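Local coordinates for protein 4-oxalocrotonate decarboxylase NahK (Pseudomonas putida, PDB 5D2K) that catalyses the metal-assisted decarboxylation of (3E)-2-oxohex-3-enedioate to 2-oxopent-4-enoate and carbon dioxide in naphthalene degradation, at residues Glu116-Lys122 with Gly234-Gly240; Val142-Val146 with Tyr258-Val264; Val185-Thr189 with Gly211-Ser215. The protein carries 1 engineered substitution. All blocks are in the same frame, centred on the assembly; numbering follows the deposited sequence. Where two conformers were deposited one is given.

Contact 1 of 3, residues Glu116-Lys122 with Gly234-Gly240; sequences EISVVTK and GTFIMTG. With MG (magnesium ion), chain C; OOG (2-oxoadipic acid), chain D.
The magnesium site of this FAH-fold enzyme sits at one end of an antiparallel strand pairing, where Glu116 meets Gly240 beside the bound 2-oxoadipate. Strand 112-121 carries the carboxylate and strand 236-238 runs against it, so the same pairing builds the sheet and places a metal ligand. The two oxygens of Glu116 divide the work. OE2 binds magnesium at 2.0 Å, together with 2-oxoadipate O4 and O5, a water, Glu114 and Glu147; OE1 accepts a weak hydrogen bond from Gly240 N at 2.9 Å and one donated by that same metal-bound water. Gripped through both oxygens, the carboxylate is probably limited in its rotation. Gly240, whose backbone angles would press a CB against the preceding carbonyl O, also belongs to the ligand pocket.

Farther along, Val119 and Ile237 form the hydrogen-bonded pair, and the Ile237 N to Val119 O bond is nearly straight (2.8 Å, 166° at the hydrogen). Ser118 with Met238 and Val120 with Phe236 are non-hydrogen-bonded pairs on one face of the sheet, where side chains of the adjacent strand 139-149 (Tyr141, Ile143, Thr145) touch them. There Val120 CG2 comes to the edge of the Phe236 ring, 3.9 Å from CD1, while Ser118 OG, bonded to Thr145 OG1, also lies near the ring. On the other face Val119 CG2 meets Ile237 CB, under helix 213-225.

Threonines finish the pairing at both ends. Thr121 OG1 is held between its own backbone N and carbonyl carbon (chi1 68°), from where it accepts Thr235 N at 3.1 Å and, weakly, Gly234 N. At the metal end Ile117 O receives two bonds from one residue: Thr239 N reaches it tilted out of the carbonyl plane, and Thr239 OG1 donates in that plane at 2.7 Å.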
# COMPACT_ATOMS: atom_id res chain seq x y z
N GLU A 116 -1.48 -9.09 -2.56
CA GLU A 116 -2.66 -8.45 -1.97
C GLU A 116 -3.91 -8.69 -2.80
O GLU A 116 -3.84 -9.14 -3.95
CB GLU A 116 -2.45 -6.93 -1.81
CG GLU A 116 -1.08 -6.59 -1.22
CD GLU A 116 -0.96 -5.21 -0.60
OE1 GLU A 116 -1.97 -4.52 -0.39
OE2 GLU A 116 0.19 -4.84 -0.29
N ILE A 117 -5.06 -8.38 -2.22
CA ILE A 117 -6.28 -8.32 -3.02
C ILE A 117 -6.82 -6.89 -2.93
O ILE A 117 -6.87 -6.27 -1.85
CB ILE A 117 -7.32 -9.40 -2.58
CG1 ILE A 117 -8.50 -9.46 -3.57
CG2 ILE A 117 -7.81 -9.16 -1.17
CD1 ILE A 117 -8.11 -9.95 -4.98
N SER A 118 -7.14 -6.34 -4.09
CA SER A 118 -7.67 -4.99 -4.15
C SER A 118 -9.14 -4.99 -4.50
O SER A 118 -9.66 -5.98 -5.04
CB SER A 118 -6.93 -4.15 -5.19
OG SER A 118 -5.55 -4.13 -4.91
N VAL A 119 -9.80 -3.88 -4.20
CA VAL A 119 -11.19 -3.68 -4.59
C VAL A 119 -11.33 -2.35 -5.31
O VAL A 119 -10.50 -1.45 -5.12
CB VAL A 119 -12.17 -3.70 -3.38
CG1 VAL A 119 -12.13 -5.05 -2.68
CG2 VAL A 119 -11.87 -2.56 -2.40
N VAL A 120 -12.35 -2.24 -6.15
CA VAL A 120 -12.76 -0.95 -6.69
C VAL A 120 -14.16 -0.69 -6.17
O VAL A 120 -15.02 -1.56 -6.25
CB VAL A 120 -12.73 -0.93 -8.24
CG1 VAL A 120 -13.43 0.30 -8.80
CG2 VAL A 120 -11.28 -0.95 -8.72
N THR A 121 -14.39 0.50 -5.62
CA THR A 121 -15.70 0.81 -5.04
C THR A 121 -16.64 1.42 -6.07
O THR A 121 -16.18 1.97 -7.08
CB THR A 121 -15.58 1.78 -3.85
OG1 THR A 121 -15.16 3.08 -4.32
CG2 THR A 121 -14.58 1.26 -2.83
N LYS A 122 -17.94 1.34 -5.81
CA LYS A 122 -18.93 1.99 -6.69
C LYS A 122 -19.90 2.92 -5.94
O LYS A 122 -20.86 3.40 -6.52
CB LYS A 122 -19.74 0.94 -7.47
CG LYS A 122 -20.41 -0.13 -6.62
CD LYS A 122 -21.21 -1.08 -7.52
CE LYS A 122 -21.79 -2.23 -6.73
NZ LYS A 122 -22.67 -3.06 -7.61
N GLY A 234 -15.61 4.78 -6.87
CA GLY A 234 -14.68 4.55 -7.96
C GLY A 234 -13.23 4.46 -7.54
O GLY A 234 -12.34 4.53 -8.38
N THR A 235 -12.99 4.31 -6.24
CA THR A 235 -11.63 4.25 -5.73
C THR A 235 -11.07 2.82 -5.73
O THR A 235 -11.73 1.88 -5.29
CB THR A 235 -11.54 4.83 -4.30
OG1 THR A 235 -12.05 6.18 -4.31
CG2 THR A 235 -10.10 4.83 -3.77
N PHE A 236 -9.84 2.70 -6.21
CA PHE A 236 -9.07 1.45 -6.16
C PHE A 236 -8.36 1.40 -4.81
O PHE A 236 -7.67 2.34 -4.43
CB PHE A 236 -8.08 1.42 -7.33
CG PHE A 236 -7.09 0.28 -7.32
CD1 PHE A 236 -7.43 -0.95 -7.87
CD2 PHE A 236 -5.80 0.47 -6.88
CE1 PHE A 236 -6.49 -1.98 -7.92
CE2 PHE A 236 -4.87 -0.56 -6.92
CZ PHE A 236 -5.22 -1.79 -7.44
N ILE A 237 -8.57 0.30 -4.07
CA ILE A 237 -7.98 0.13 -2.74
C ILE A 237 -7.21 -1.18 -2.62
O ILE A 237 -7.78 -2.26 -2.78
CB ILE A 237 -9.06 0.13 -1.62
CG1 ILE A 237 -9.98 1.34 -1.74
CG2 ILE A 237 -8.42 0.04 -0.23
CD1 ILE A 237 -11.18 1.25 -0.80
N MET A 238 -5.92 -1.09 -2.30
CA MET A 238 -5.11 -2.28 -2.01
C MET A 238 -5.23 -2.56 -0.52
O MET A 238 -4.84 -1.72 0.29
CB MET A 238 -3.65 -2.06 -2.40
CG MET A 238 -3.47 -1.80 -3.88
SD MET A 238 -1.71 -1.68 -4.33
CE MET A 238 -1.06 -3.15 -3.63
N THR A 239 -5.75 -3.73 -0.15
CA THR A 239 -6.20 -3.89 1.23
C THR A 239 -5.14 -4.39 2.21
O THR A 239 -5.37 -4.36 3.42
CB THR A 239 -7.44 -4.83 1.32
OG1 THR A 239 -7.12 -6.14 0.82
CG2 THR A 239 -8.63 -4.25 0.53
N GLY A 240 -3.97 -4.79 1.70
CA GLY A 240 -2.87 -5.18 2.59
C GLY A 240 -2.13 -6.46 2.21
O GLY A 240 -2.68 -7.37 1.60
MG MG C . 1.09 -3.39 0.78
C2 OOG D . 5.00 -0.48 4.90
C3 OOG D . 4.02 -0.91 3.81
C4 OOG D . 2.98 -1.85 4.37
C6 OOG D . 1.37 -3.73 3.56
O4 OOG D . 0.68 -4.24 2.64
O3 OOG D . 1.43 -4.28 4.69
C5 OOG D . 2.14 -2.47 3.28
C1 OOG D . 6.24 -1.35 4.85
O1 OOG D . 7.37 -0.85 4.58
O2 OOG D . 6.13 -2.59 5.08
O5 OOG D . 2.05 -1.99 2.17
O HOH W 1 -0.77 -2.45 0.90
O HOH W 2 -5.07 -7.93 0.56

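Contact 2 of 3, residues Val142-Val146 with Tyr258-Val264; sequences VIPTV and YQGLGSV
Pro144 sets its CB over one face of Tyr258, its ring tilted to the aromatic plane, and packing is tightest there, a CH-pi contact 3.5 Å from the ring centroid and 4° off its normal. Val264 closes in on that side of the ring, beyond its rim, CG2 meeting Pro144 CB at 3.7 Å, and its other methyl, CG1, touches Val146 CG2 at 3.8 Å. Toward Leu261 the fit slackens, with Pro144 CG 4.1 Å from Leu261 CB and Val142 CG2 4.4 Å from Leu261 CD1. Beyond it the type II turn from Tyr258 to Leu261 carries Gln259 and Gly260 into solvent, and a classic beta bulge sets Leu261 and Gly262 opposite Tyr258. The ring takes its place with CG beside the backbone N (chi1 -71°), which directs its hydroxyl past Pro144 to Glu116 O, its hydrogen-bond partner on strand 112-121. A leucine in place of Tyr258 would probably strip Pro144 of its aromatic face and leave Glu116 O without that hydroxyl. Between the two segments the chemistry is chiefly apolar, suggesting that close fit and burial largely join the five-stranded sheet to strand 139-149, while the phenol adds a polar tie to the metal-bearing strand.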
# COMPACT_ATOMS: atom_id res chain seq x y z
N VAL A 142 -13.21 -7.03 -7.60
CA VAL A 142 -11.94 -7.28 -6.92
C VAL A 142 -10.82 -7.47 -7.95
O VAL A 142 -11.10 -7.90 -9.08
CB VAL A 142 -12.04 -8.50 -5.99
CG1 VAL A 142 -13.29 -8.38 -5.11
CG2 VAL A 142 -12.07 -9.79 -6.80
N ILE A 143 -9.59 -7.13 -7.56
CA ILE A 143 -8.43 -7.16 -8.45
C ILE A 143 -7.21 -7.76 -7.77
O ILE A 143 -6.67 -7.17 -6.84
CB ILE A 143 -8.06 -5.74 -8.93
CG1 ILE A 143 -9.21 -5.12 -9.73
CG2 ILE A 143 -6.78 -5.76 -9.76
CD1 ILE A 143 -8.95 -3.67 -10.11
N PRO A 144 -6.75 -8.94 -8.25
CA PRO A 144 -5.47 -9.47 -7.74
C PRO A 144 -4.36 -8.46 -7.98
O PRO A 144 -4.24 -7.95 -9.09
CB PRO A 144 -5.27 -10.74 -8.58
CG PRO A 144 -6.68 -11.21 -8.85
CD PRO A 144 -7.43 -9.90 -9.14
N THR A 145 -3.59 -8.14 -6.94
CA THR A 145 -2.60 -7.07 -7.03
C THR A 145 -1.35 -7.42 -6.23
O THR A 145 -1.43 -7.80 -5.06
CB THR A 145 -3.15 -5.73 -6.48
OG1 THR A 145 -4.39 -5.41 -7.10
CG2 THR A 145 -2.17 -4.58 -6.72
N VAL A 146 -0.18 -7.28 -6.87
CA VAL A 146 1.09 -7.42 -6.18
C VAL A 146 1.68 -6.04 -5.94
O VAL A 146 1.84 -5.26 -6.89
CB VAL A 146 2.08 -8.27 -7.01
CG1 VAL A 146 3.46 -8.34 -6.34
CG2 VAL A 146 1.53 -9.68 -7.20
N TYR A 258 -3.65 -16.73 -7.56
CA TYR A 258 -4.83 -16.43 -6.77
C TYR A 258 -5.87 -17.51 -7.01
O TYR A 258 -6.26 -17.73 -8.15
CB TYR A 258 -5.39 -15.05 -7.15
CG TYR A 258 -4.52 -13.90 -6.68
CD1 TYR A 258 -3.32 -13.60 -7.33
CD2 TYR A 258 -4.88 -13.13 -5.58
CE1 TYR A 258 -2.52 -12.56 -6.89
CE2 TYR A 258 -4.09 -12.08 -5.14
CZ TYR A 258 -2.91 -11.81 -5.79
OH TYR A 258 -2.11 -10.77 -5.35
N GLN A 259 -6.26 -18.19 -5.94
CA GLN A 259 -7.25 -19.27 -6.02
C GLN A 259 -8.48 -18.87 -6.84
O GLN A 259 -9.22 -17.95 -6.47
CB GLN A 259 -7.65 -19.68 -4.61
CG GLN A 259 -8.62 -20.85 -4.57
CD GLN A 259 -9.28 -20.96 -3.23
OE1 GLN A 259 -9.24 -20.03 -2.43
NE2 GLN A 259 -9.93 -22.10 -2.97
N GLY A 260 -8.66 -19.54 -7.98
CA GLY A 260 -9.81 -19.30 -8.85
C GLY A 260 -9.79 -18.01 -9.65
O GLY A 260 -10.75 -17.70 -10.36
N LEU A 261 -8.70 -17.25 -9.54
CA LEU A 261 -8.60 -15.94 -10.20
C LEU A 261 -7.33 -15.79 -11.02
O LEU A 261 -6.89 -14.67 -11.27
CB LEU A 261 -8.68 -14.81 -9.17
CG LEU A 261 -9.97 -14.66 -8.37
CD1 LEU A 261 -9.81 -13.54 -7.35
CD2 LEU A 261 -11.16 -14.40 -9.29
N GLY A 262 -6.72 -16.89 -11.43
CA GLY A 262 -5.55 -16.79 -12.29
C GLY A 262 -4.31 -16.34 -11.54
O GLY A 262 -4.13 -16.64 -10.36
N SER A 263 -3.43 -15.62 -12.23
CA SER A 263 -2.16 -15.23 -11.63
C SER A 263 -1.72 -13.85 -12.08
O SER A 263 -2.14 -13.37 -13.11
CB SER A 263 -1.07 -16.25 -11.98
OG SER A 263 -0.88 -16.33 -13.38
N VAL A 264 -0.86 -13.24 -11.26
CA VAL A 264 -0.21 -11.97 -11.55
C VAL A 264 1.28 -12.22 -11.68
O VAL A 264 1.87 -12.88 -10.82
CB VAL A 264 -0.46 -10.93 -10.43
CG1 VAL A 264 0.20 -9.59 -10.77
CG2 VAL A 264 -1.96 -10.76 -10.17

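Contact 3 of 3, residues Val185-Thr189 with Gly211-Ser215; sequences VDLRT and GHPLS
Over one face of the His212 imidazole lies the backbone of Arg188, its N 4.1 Å above the ring plane and displaced from the ring centre; the ring edge is given to polar partners. ND1 accepts Leu214 N in the ring plane (3.1 Å, 161° at the hydrogen), and NE2 meets a water at 2.8 Å that also makes a weak bond to Asp186 OD1. Used through both nitrogens, the imidazole is probably fixed in its rotation. Arg188 adds its CB, 3.8 Å from His212 CD2. With CG anti to the backbone N (chi1 -176°), the arginine chain then passes Gly211 O, and its guanidinium leads away from the helix start, with Thr189 CG2 over one of its faces.

Asp186 OD1 shapes the loop itself: it accepts Thr189 N from above the carboxylate plane and Arg188 N weakly, an Asx motif. Next to these polar groups the packing turns apolar. Leu187 CB rests on Pro213 CG at 3.9 Å, and Leu187 CD1 meets Leu214 CD2 with the two side chains at about a right angle. Leu187 O is buried against Pro213 CD, 3.3 Å away, and finds no hydrogen-bonding partner in the model. The arrangement is that of a side-chain N-cap: His212 closes the start of helix 213-225, proline follows in the first turn, and the loop leading to strand 191-196 packs over the capped end.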
# COMPACT_ATOMS: atom_id res chain seq x y z
N VAL A 185 -16.46 -14.10 -5.35
CA VAL A 185 -15.17 -14.31 -4.71
C VAL A 185 -15.27 -14.22 -3.19
O VAL A 185 -15.72 -13.20 -2.65
CB VAL A 185 -14.12 -13.28 -5.19
CG1 VAL A 185 -12.72 -13.68 -4.70
CG2 VAL A 185 -14.14 -13.14 -6.72
N ASP A 186 -14.83 -15.26 -2.50
CA ASP A 186 -14.76 -15.23 -1.04
C ASP A 186 -13.41 -14.65 -0.63
O ASP A 186 -12.39 -15.34 -0.71
CB ASP A 186 -14.96 -16.63 -0.47
CG ASP A 186 -15.07 -16.65 1.06
OD1 ASP A 186 -14.41 -15.83 1.73
OD2 ASP A 186 -15.83 -17.49 1.58
N LEU A 187 -13.39 -13.39 -0.22
CA LEU A 187 -12.12 -12.74 0.10
C LEU A 187 -11.51 -13.26 1.39
O LEU A 187 -10.31 -13.08 1.62
CB LEU A 187 -12.31 -11.23 0.19
CG LEU A 187 -12.72 -10.57 -1.13
CD1 LEU A 187 -12.86 -9.06 -0.95
CD2 LEU A 187 -11.73 -10.91 -2.25
N ARG A 188 -12.32 -13.88 2.24
CA ARG A 188 -11.80 -14.42 3.50
C ARG A 188 -11.00 -15.69 3.27
O ARG A 188 -9.93 -15.89 3.88
CB ARG A 188 -12.95 -14.69 4.48
CG ARG A 188 -12.48 -15.16 5.85
CD ARG A 188 -13.67 -15.48 6.76
NE ARG A 188 -14.46 -16.61 6.26
CZ ARG A 188 -14.31 -17.87 6.66
NH1 ARG A 188 -13.37 -18.18 7.54
NH2 ARG A 188 -15.09 -18.82 6.17
N THR A 189 -11.49 -16.54 2.38
CA THR A 189 -10.86 -17.84 2.16
C THR A 189 -9.98 -17.88 0.91
O THR A 189 -9.42 -18.92 0.58
CB THR A 189 -11.91 -18.96 2.07
OG1 THR A 189 -12.74 -18.77 0.91
CG2 THR A 189 -12.78 -18.98 3.33
N GLY A 211 -8.70 -10.26 9.46
CA GLY A 211 -9.80 -11.22 9.54
C GLY A 211 -10.64 -11.28 8.28
O GLY A 211 -11.33 -12.27 8.03
N HIS A 212 -10.59 -10.21 7.49
CA HIS A 212 -11.36 -10.11 6.25
C HIS A 212 -10.88 -8.88 5.49
O HIS A 212 -10.87 -7.80 6.05
CB HIS A 212 -12.86 -9.97 6.53
CG HIS A 212 -13.72 -10.35 5.37
ND1 HIS A 212 -13.72 -9.65 4.18
CD2 HIS A 212 -14.59 -11.38 5.20
CE1 HIS A 212 -14.56 -10.24 3.33
NE2 HIS A 212 -15.09 -11.29 3.93
N PRO A 213 -10.49 -9.03 4.21
CA PRO A 213 -10.01 -7.83 3.50
C PRO A 213 -11.00 -6.64 3.51
O PRO A 213 -10.57 -5.48 3.49
CB PRO A 213 -9.78 -8.35 2.07
CG PRO A 213 -9.33 -9.77 2.29
CD PRO A 213 -10.26 -10.26 3.41
N LEU A 214 -12.30 -6.92 3.57
CA LEU A 214 -13.26 -5.82 3.58
C LEU A 214 -13.20 -5.05 4.92
O LEU A 214 -13.59 -3.88 4.98
CB LEU A 214 -14.67 -6.34 3.30
CG LEU A 214 -14.89 -6.90 1.90
CD1 LEU A 214 -16.36 -7.22 1.66
CD2 LEU A 214 -14.37 -5.92 0.83
N SER A 215 -12.68 -5.67 5.98
CA SER A 215 -12.50 -4.95 7.24
C SER A 215 -11.41 -3.90 7.11
O SER A 215 -11.42 -2.88 7.80
CB SER A 215 -12.16 -5.91 8.39
OG SER A 215 -13.28 -6.74 8.70
O HOH W 3 -16.50 -13.52 2.88

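How the contacts relate
All three contacts meet at the metal-bearing strand 112-121: contact 1 includes it, contacts 2 and 3 pack against it. Contacts 1 and 2, with centres 13 Å apart, share neighbouring strands of one sheet: Ser118 O lies 2.8 Å from Ile143 N, and Met238 CE packs on Thr145 CG2 at 3.6 Å. Contact 3 lies on the face that carries Ile117 and Val119, where Ile117 CG2 meets Pro213 CG at 3.8 Å; it is nested along the chain inside both others. Val142 and Leu187 connect contacts 2 and 3. Only contact 1 supplies magnesium and 2-oxoadipate neighbours; the Thr145 side chain in contact 2 is about 8 Å from the metal, that of Pro213 in contact 3 about 12 Å.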